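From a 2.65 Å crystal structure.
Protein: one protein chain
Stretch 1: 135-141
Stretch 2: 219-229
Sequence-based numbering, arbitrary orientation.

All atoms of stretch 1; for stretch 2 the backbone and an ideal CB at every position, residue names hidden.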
ATOM      1  N   GLU A 135     -19.911   7.259   9.570  1.00128.14           N
ATOM      2  CA  GLU A 135     -19.649   8.441  10.400  1.00128.77           C
ATOM      3  C   GLU A 135     -19.165   8.056  11.798  1.00128.31           C
ATOM      4  O   GLU A 135     -18.269   8.701  12.344  1.00128.69           O
ATOM      5  CB  GLU A 135     -20.906   9.310  10.515  1.00131.06           C
ATOM      6  CG  GLU A 135     -20.663  10.694  11.106  1.00133.05           C
ATOM      7  CD  GLU A 135     -21.943  11.397  11.526  1.00135.09           C
ATOM      8  OE1 GLU A 135     -23.031  11.014  11.046  1.00134.92           O
ATOM      9  OE2 GLU A 135     -21.858  12.341  12.339  1.00136.66           O
ATOM     10  N   ILE A 136     -19.763   7.014  12.373  1.00127.36           N
ATOM     11  CA  ILE A 136     -19.359   6.517  13.690  1.00127.04           C
ATOM     12  C   ILE A 136     -17.929   5.976  13.648  1.00125.59           C
ATOM     13  O   ILE A 136     -17.151   6.192  14.578  1.00125.63           O
ATOM     14  CB  ILE A 136     -20.317   5.415  14.204  1.00126.34           C
ATOM     15  CG1 ILE A 136     -21.707   6.000  14.476  1.00128.54           C
ATOM     16  CG2 ILE A 136     -19.773   4.772  15.477  1.00125.82           C
ATOM     17  CD1 ILE A 136     -22.801   4.960  14.597  1.00128.48           C
ATOM     18  N   ILE A 137     -17.587   5.285  12.563  1.00124.16           N
ATOM     19  CA  ILE A 137     -16.279   4.644  12.428  1.00123.03           C
ATOM     20  C   ILE A 137     -15.170   5.652  12.109  1.00122.91           C
ATOM     21  O   ILE A 137     -14.103   5.604  12.719  1.00122.75           O
ATOM     22  CB  ILE A 137     -16.307   3.528  11.355  1.00121.76           C
ATOM     23  CG1 ILE A 137     -17.293   2.417  11.747  1.00122.45           C
ATOM     24  CG2 ILE A 137     -14.917   2.942  11.137  1.00119.66           C
ATOM     25  CD1 ILE A 137     -16.900   1.610  12.972  1.00122.18           C
ATOM     26  N   ASN A 138     -15.416   6.554  11.160  1.00123.09           N
ATOM     27  CA  ASN A 138     -14.402   7.538  10.760  1.00123.25           C
ATOM     28  C   ASN A 138     -14.113   8.563  11.856  1.00125.68           C
ATOM     29  O   ASN A 138     -12.981   9.030  11.992  1.00125.37           O
ATOM     30  CB  ASN A 138     -14.812   8.262   9.473  1.00123.60           C
ATOM     31  CG  ASN A 138     -13.665   9.043   8.844  1.00123.38           C
ATOM     32  OD1 ASN A 138     -12.492   8.741   9.063  1.00122.28           O
ATOM     33  ND2 ASN A 138     -14.005  10.051   8.050  1.00124.68           N
ATOM     34  N   GLU A 139     -15.141   8.911  12.630  1.00128.55           N
ATOM     35  CA  GLU A 139     -14.984   9.795  13.788  1.00130.69           C
ATOM     36  C   GLU A 139     -14.011   9.190  14.802  1.00129.14           C
ATOM     37  O   GLU A 139     -13.241   9.913  15.438  1.00130.70           O
ATOM     38  CB  GLU A 139     -16.347  10.069  14.441  1.00132.99           C
ATOM     39  CG  GLU A 139     -16.311  10.994  15.655  1.00135.51           C
ATOM     40  CD  GLU A 139     -16.036  10.271  16.966  1.00135.61           C
ATOM     41  OE1 GLU A 139     -16.539   9.141  17.158  1.00134.99           O
ATOM     42  OE2 GLU A 139     -15.317  10.841  17.814  1.00136.32           O
ATOM     43  N   ILE A 140     -14.049   7.865  14.940  1.00125.33           N
ATOM     44  CA  ILE A 140     -13.114   7.148  15.806  1.00122.59           C
ATOM     45  C   ILE A 140     -11.697   7.213  15.229  1.00119.40           C
ATOM     46  O   ILE A 140     -10.738   7.425  15.972  1.00119.30           O
ATOM     47  CB  ILE A 140     -13.541   5.678  16.019  1.00121.47           C
ATOM     48  CG1 ILE A 140     -14.874   5.613  16.773  1.00123.23           C
ATOM     49  CG2 ILE A 140     -12.477   4.910  16.795  1.00120.81           C
ATOM     50  CD1 ILE A 140     -15.625   4.314  16.579  1.00122.29           C
ATOM     51  N   TYR A 141     -11.566   7.040  13.914  1.00115.93           N
ATOM     52  CA  TYR A 141     -10.256   7.121  13.258  1.00113.24           C
ATOM     53  C   TYR A 141      -9.649   8.519  13.375  1.00112.70           C
ATOM     54  O   TYR A 141      -8.446   8.659  13.599  1.00111.47           O
ATOM     55  CB  TYR A 141     -10.335   6.718  11.776  1.00111.93           C
ATOM     56  CG  TYR A 141     -10.648   5.254  11.508  1.00109.57           C
ATOM     57  CD1 TYR A 141     -10.096   4.234  12.287  1.00107.97           C
ATOM     58  CD2 TYR A 141     -11.473   4.887  10.447  1.00108.95           C
ATOM     59  CE1 TYR A 141     -10.381   2.903  12.031  1.00106.35           C
ATOM     60  CE2 TYR A 141     -11.757   3.557  10.183  1.00107.46           C
ATOM     61  CZ  TYR A 141     -11.212   2.570  10.979  1.00105.94           C
ATOM     62  OH  TYR A 141     -11.497   1.249  10.716  1.00104.40           O
ATOM     63  N   UNK A 219     -15.857  -1.355  28.428  1.00122.86           N
ATOM     64  CA  UNK A 219     -17.152  -0.678  28.506  1.00124.89           C
ATOM     65  C   UNK A 219     -17.430   0.104  27.219  1.00125.82           C
ATOM     66  O   UNK A 219     -18.537   0.051  26.685  1.00127.01           O
ATOM     67  CB  UNK A 219     -17.194   0.259  29.715  1.00124.89           C
ATOM     68  N   UNK A 220     -16.419   0.819  26.728  1.00125.94           N
ATOM     69  CA  UNK A 220     -16.524   1.557  25.466  1.00126.19           C
ATOM     70  C   UNK A 220     -16.612   0.610  24.263  1.00124.42           C
ATOM     71  O   UNK A 220     -17.164   0.967  23.220  1.00123.40           O
ATOM     72  CB  UNK A 220     -15.326   2.494  25.304  1.00126.19           C
ATOM     73  N   UNK A 221     -16.066  -0.594  24.419  1.00124.25           N
ATOM     74  CA  UNK A 221     -16.062  -1.602  23.361  1.00124.03           C
ATOM     75  C   UNK A 221     -17.459  -2.165  23.097  1.00124.45           C
ATOM     76  O   UNK A 221     -17.948  -2.116  21.966  1.00123.13           O
ATOM     77  CB  UNK A 221     -15.106  -2.739  23.727  1.00124.03           C
ATOM     78  N   UNK A 222     -18.093  -2.696  24.139  1.00126.42           N
ATOM     79  CA  UNK A 222     -19.428  -3.290  24.006  1.00128.26           C
ATOM     80  C   UNK A 222     -20.511  -2.241  23.735  1.00130.41           C
ATOM     81  O   UNK A 222     -21.498  -2.536  23.062  1.00130.50           O
ATOM     82  CB  UNK A 222     -19.778  -4.071  25.274  1.00128.26           C
ATOM     83  N   UNK A 223     -20.323  -1.027  24.250  1.00132.71           N
ATOM     84  CA  UNK A 223     -21.203   0.102  23.916  1.00135.11           C
ATOM     85  C   UNK A 223     -21.192   0.374  22.412  1.00134.66           C
ATOM     86  O   UNK A 223     -22.239   0.630  21.814  1.00134.98           O
ATOM     87  CB  UNK A 223     -20.776   1.358  24.679  1.00135.11           C
ATOM     88  N   UNK A 224     -20.006   0.319  21.812  1.00133.84           N
ATOM     89  CA  UNK A 224     -19.853   0.476  20.367  1.00133.34           C
ATOM     90  C   UNK A 224     -20.369  -0.757  19.619  1.00132.03           C
ATOM     91  O   UNK A 224     -20.862  -0.644  18.496  1.00131.37           O
ATOM     92  CB  UNK A 224     -18.386   0.730  20.015  1.00133.34           C
ATOM     93  N   UNK A 225     -20.251  -1.927  20.245  1.00131.59           N
ATOM     94  CA  UNK A 225     -20.711  -3.180  19.645  1.00131.15           C
ATOM     95  C   UNK A 225     -22.231  -3.186  19.475  1.00132.17           C
ATOM     96  O   UNK A 225     -22.734  -3.440  18.379  1.00131.90           O
ATOM     97  CB  UNK A 225     -20.274  -4.370  20.501  1.00131.15           C
ATOM     98  N   UNK A 226     -22.953  -2.898  20.556  1.00133.64           N
ATOM     99  CA  UNK A 226     -24.422  -2.904  20.534  1.00134.27           C
ATOM    100  C   UNK A 226     -25.017  -1.813  19.634  1.00134.27           C
ATOM    101  O   UNK A 226     -26.050  -2.032  19.002  1.00133.14           O
ATOM    102  CB  UNK A 226     -24.957  -2.733  21.957  1.00134.27           C
ATOM    103  N   UNK A 227     -24.368  -0.650  19.581  1.00134.85           N
ATOM    104  CA  UNK A 227     -24.829   0.460  18.738  1.00136.31           C
ATOM    105  C   UNK A 227     -24.697   0.128  17.252  1.00136.52           C
ATOM    106  O   UNK A 227     -25.600   0.421  16.463  1.00137.27           O
ATOM    107  CB  UNK A 227     -24.040   1.731  19.058  1.00136.31           C
ATOM    108  N   UNK A 228     -23.566  -0.472  16.880  1.00135.88           N
ATOM    109  CA  UNK A 228     -23.326  -0.907  15.500  1.00134.08           C
ATOM    110  C   UNK A 228     -24.215  -2.088  15.120  1.00133.88           C
ATOM    111  O   UNK A 228     -24.624  -2.210  13.968  1.00133.44           O
ATOM    112  CB  UNK A 228     -21.855  -1.284  15.312  1.00134.08           C
ATOM    113  N   UNK A 229     -24.501  -2.953  16.092  1.00134.77           N
ATOM    114  CA  UNK A 229     -25.394  -4.095  15.887  1.00135.51           C
ATOM    115  C   UNK A 229     -26.844  -3.650  15.678  1.00136.50           C
ATOM    116  O   UNK A 229     -27.540  -4.181  14.810  1.00136.30           O
ATOM    117  CB  UNK A 229     -25.310  -5.049  17.080  1.00135.51           C
TER

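Both stretches are helical and run nearly antiparallel, with 152° between their N-to-C directions. Their axes come no nearer than 12.1 Å, and no ideal CB of stretch 2 has an atom of stretch 1 within 5.5 Å, so contact must be made by the outer parts of side chains. What stretch 1 offers is apolar: the methyl groups of Ile136, Ile137 and Ile140.

Position 219 lies far from stretch 1, and its helical backbone accepts almost any residue; it is Glu219, extended, with chi1 and chi2 both t.

At 220 the CA-to-CB bond points toward stretch 1, but a wide gap separates it from the nearest group, CD1 of Ile140. A small side chain would leave that gap open; a long apolar one or a large aromatic could span it. The residue is Trp220. With chi1 t, its indole reaches along the helix until CH2 lies 3.8 Å from CD1 of Ile140, which meets the ring obliquely. The reach of the ring makes up for the distance between the backbones.

Positions 221, 222 and 223 are out of reach, and stretch 1 does not discriminate among side chains there. They are Met221, Tyr222 and Asp223. The carboxylate of Asp223 folds back toward its own helix, where OD2 lies 3.0 Å from O of Glu219; both atoms are acceptors, so this is proximity without a hydrogen bond.

Position 224 again points toward stretch 1, between Ile136 and Ile140, which are one helical turn apart. No polar partner is offered, and a branched or long aliphatic chain would suit, as would methionine or an aromatic if the space allowed. In Leu224, with chi1 t and chi2 p, CD1 lies 3.8 Å from both CG2 of Ile136 and CD1 of Ile140, so this one methyl spans successive turns; CD2 adds a contact to CD1 of Ile140, also at 3.8 Å.

Positions 225 and 226 turn out of reach and leave the choice open; they are Leu225 and Tyr226.

Position 227 points toward stretch 1, its ideal CB 5.6 Å from CD1 of Ile136. A small or medium apolar group could approach that methyl, while a short polar one could turn to its own backbone. Thr227 does the latter: OG1 donates a hydrogen bond to O of Asp223 at 2.7 Å, a common way for a helical threonine to satisfy its hydroxyl. Its CG2 lies 4.6 Å from CD1 of Ile136.

At 228 the CA-to-CB bond points sideways, although CA of 228 and CA of Ile136 are the nearest such pair between the helices. A flexible aliphatic chain, leucine or methionine for example, could bend in to meet Ile136 and Ile137. Leu228 does so, with CD1 4.2 Å from CD1 of Ile137 and CD2 4.5 Å from CG2 of Ile136.

Position 229 is out of reach; Tyr229 places its hydroxyl in a hydrogen bond elsewhere in the structure. No hydrogen bond joins the helices, whose contact rests on apolar packing and buries 265 Å² in total.

Stretch 2, residues 219-229: EWMYDLLYTLY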
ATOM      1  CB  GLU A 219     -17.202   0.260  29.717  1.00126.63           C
ATOM      2  CG  GLU A 219     -18.594   0.779  30.050  1.00128.05           C
ATOM      3  CD  GLU A 219     -18.612   1.714  31.247  1.00129.55           C
ATOM      4  OE1 GLU A 219     -17.533   2.018  31.797  1.00128.70           O
ATOM      5  OE2 GLU A 219     -19.715   2.148  31.639  1.00131.06           O
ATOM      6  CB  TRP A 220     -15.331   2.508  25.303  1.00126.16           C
ATOM      7  CG  TRP A 220     -15.481   3.492  24.174  1.00126.34           C
ATOM      8  CD1 TRP A 220     -16.064   4.726  24.233  1.00128.14           C
ATOM      9  CD2 TRP A 220     -15.037   3.322  22.823  1.00124.63           C
ATOM     10  NE1 TRP A 220     -16.012   5.333  23.001  1.00127.47           N
ATOM     11  CE2 TRP A 220     -15.388   4.493  22.118  1.00125.48           C
ATOM     12  CE3 TRP A 220     -14.378   2.292  22.139  1.00122.21           C
ATOM     13  CZ2 TRP A 220     -15.101   4.664  20.761  1.00124.67           C
ATOM     14  CZ3 TRP A 220     -14.093   2.462  20.791  1.00120.94           C
ATOM     15  CH2 TRP A 220     -14.456   3.640  20.117  1.00122.20           C
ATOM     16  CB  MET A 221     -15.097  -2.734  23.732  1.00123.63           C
ATOM     17  CG  MET A 221     -14.940  -3.815  22.678  1.00122.20           C
ATOM     18  SD  MET A 221     -13.476  -4.830  22.958  1.00119.99           S
ATOM     19  CE  MET A 221     -13.799  -6.178  21.827  1.00118.76           C
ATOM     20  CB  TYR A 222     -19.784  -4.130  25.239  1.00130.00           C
ATOM     21  CG  TYR A 222     -18.996  -5.423  25.333  1.00129.03           C
ATOM     22  CD1 TYR A 222     -19.258  -6.485  24.470  1.00127.86           C
ATOM     23  CD2 TYR A 222     -17.991  -5.585  26.284  1.00129.30           C
ATOM     24  CE1 TYR A 222     -18.541  -7.668  24.550  1.00126.90           C
ATOM     25  CE2 TYR A 222     -17.269  -6.764  26.373  1.00127.81           C
ATOM     26  CZ  TYR A 222     -17.548  -7.802  25.505  1.00126.89           C
ATOM     27  OH  TYR A 222     -16.831  -8.973  25.592  1.00126.18           O
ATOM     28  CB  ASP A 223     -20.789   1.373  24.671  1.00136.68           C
ATOM     29  CG  ASP A 223     -21.286   1.397  26.107  1.00138.87           C
ATOM     30  OD1 ASP A 223     -21.402   2.506  26.671  1.00140.53           O
ATOM     31  OD2 ASP A 223     -21.559   0.317  26.675  1.00138.60           O
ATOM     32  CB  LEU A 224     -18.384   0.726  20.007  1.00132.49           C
ATOM     33  CG  LEU A 224     -18.094   1.222  18.587  1.00132.16           C
ATOM     34  CD1 LEU A 224     -18.531   2.669  18.414  1.00134.15           C
ATOM     35  CD2 LEU A 224     -16.615   1.073  18.259  1.00130.41           C
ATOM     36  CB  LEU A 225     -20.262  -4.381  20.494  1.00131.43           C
ATOM     37  CG  LEU A 225     -20.165  -5.746  19.794  1.00130.58           C
ATOM     38  CD1 LEU A 225     -19.316  -6.709  20.613  1.00129.75           C
ATOM     39  CD2 LEU A 225     -21.535  -6.355  19.520  1.00131.48           C
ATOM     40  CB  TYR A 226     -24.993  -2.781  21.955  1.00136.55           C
ATOM     41  CG  TYR A 226     -25.033  -4.088  22.722  1.00135.88           C
ATOM     42  CD1 TYR A 226     -26.008  -5.046  22.452  1.00135.91           C
ATOM     43  CD2 TYR A 226     -24.103  -4.366  23.722  1.00134.71           C
ATOM     44  CE1 TYR A 226     -26.054  -6.242  23.150  1.00135.05           C
ATOM     45  CE2 TYR A 226     -24.141  -5.559  24.426  1.00133.84           C
ATOM     46  CZ  TYR A 226     -25.117  -6.493  24.137  1.00133.88           C
ATOM     47  OH  TYR A 226     -25.159  -7.678  24.832  1.00132.84           O
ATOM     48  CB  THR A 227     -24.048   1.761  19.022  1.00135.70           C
ATOM     49  OG1 THR A 227     -24.058   2.036  20.428  1.00136.81           O
ATOM     50  CG2 THR A 227     -24.665   2.941  18.274  1.00136.43           C
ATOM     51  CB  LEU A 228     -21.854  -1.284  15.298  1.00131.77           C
ATOM     52  CG  LEU A 228     -20.856  -0.124  15.320  1.00132.04           C
ATOM     53  CD1 LEU A 228     -19.435  -0.645  15.477  1.00130.52           C
ATOM     54  CD2 LEU A 228     -20.981   0.727  14.065  1.00132.16           C
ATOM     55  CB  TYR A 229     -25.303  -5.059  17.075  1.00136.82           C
ATOM     56  CG  TYR A 229     -26.289  -6.208  17.027  1.00138.92           C
ATOM     57  CD1 TYR A 229     -26.212  -7.178  16.030  1.00138.10           C
ATOM     58  CD2 TYR A 229     -27.295  -6.329  17.984  1.00141.84           C
ATOM     59  CE1 TYR A 229     -27.112  -8.231  15.985  1.00138.93           C
ATOM     60  CE2 TYR A 229     -28.199  -7.378  17.946  1.00142.58           C
ATOM     61  CZ  TYR A 229     -28.103  -8.325  16.946  1.00141.03           C
ATOM     62  OH  TYR A 229     -29.000  -9.366  16.909  1.00141.68           O
TER
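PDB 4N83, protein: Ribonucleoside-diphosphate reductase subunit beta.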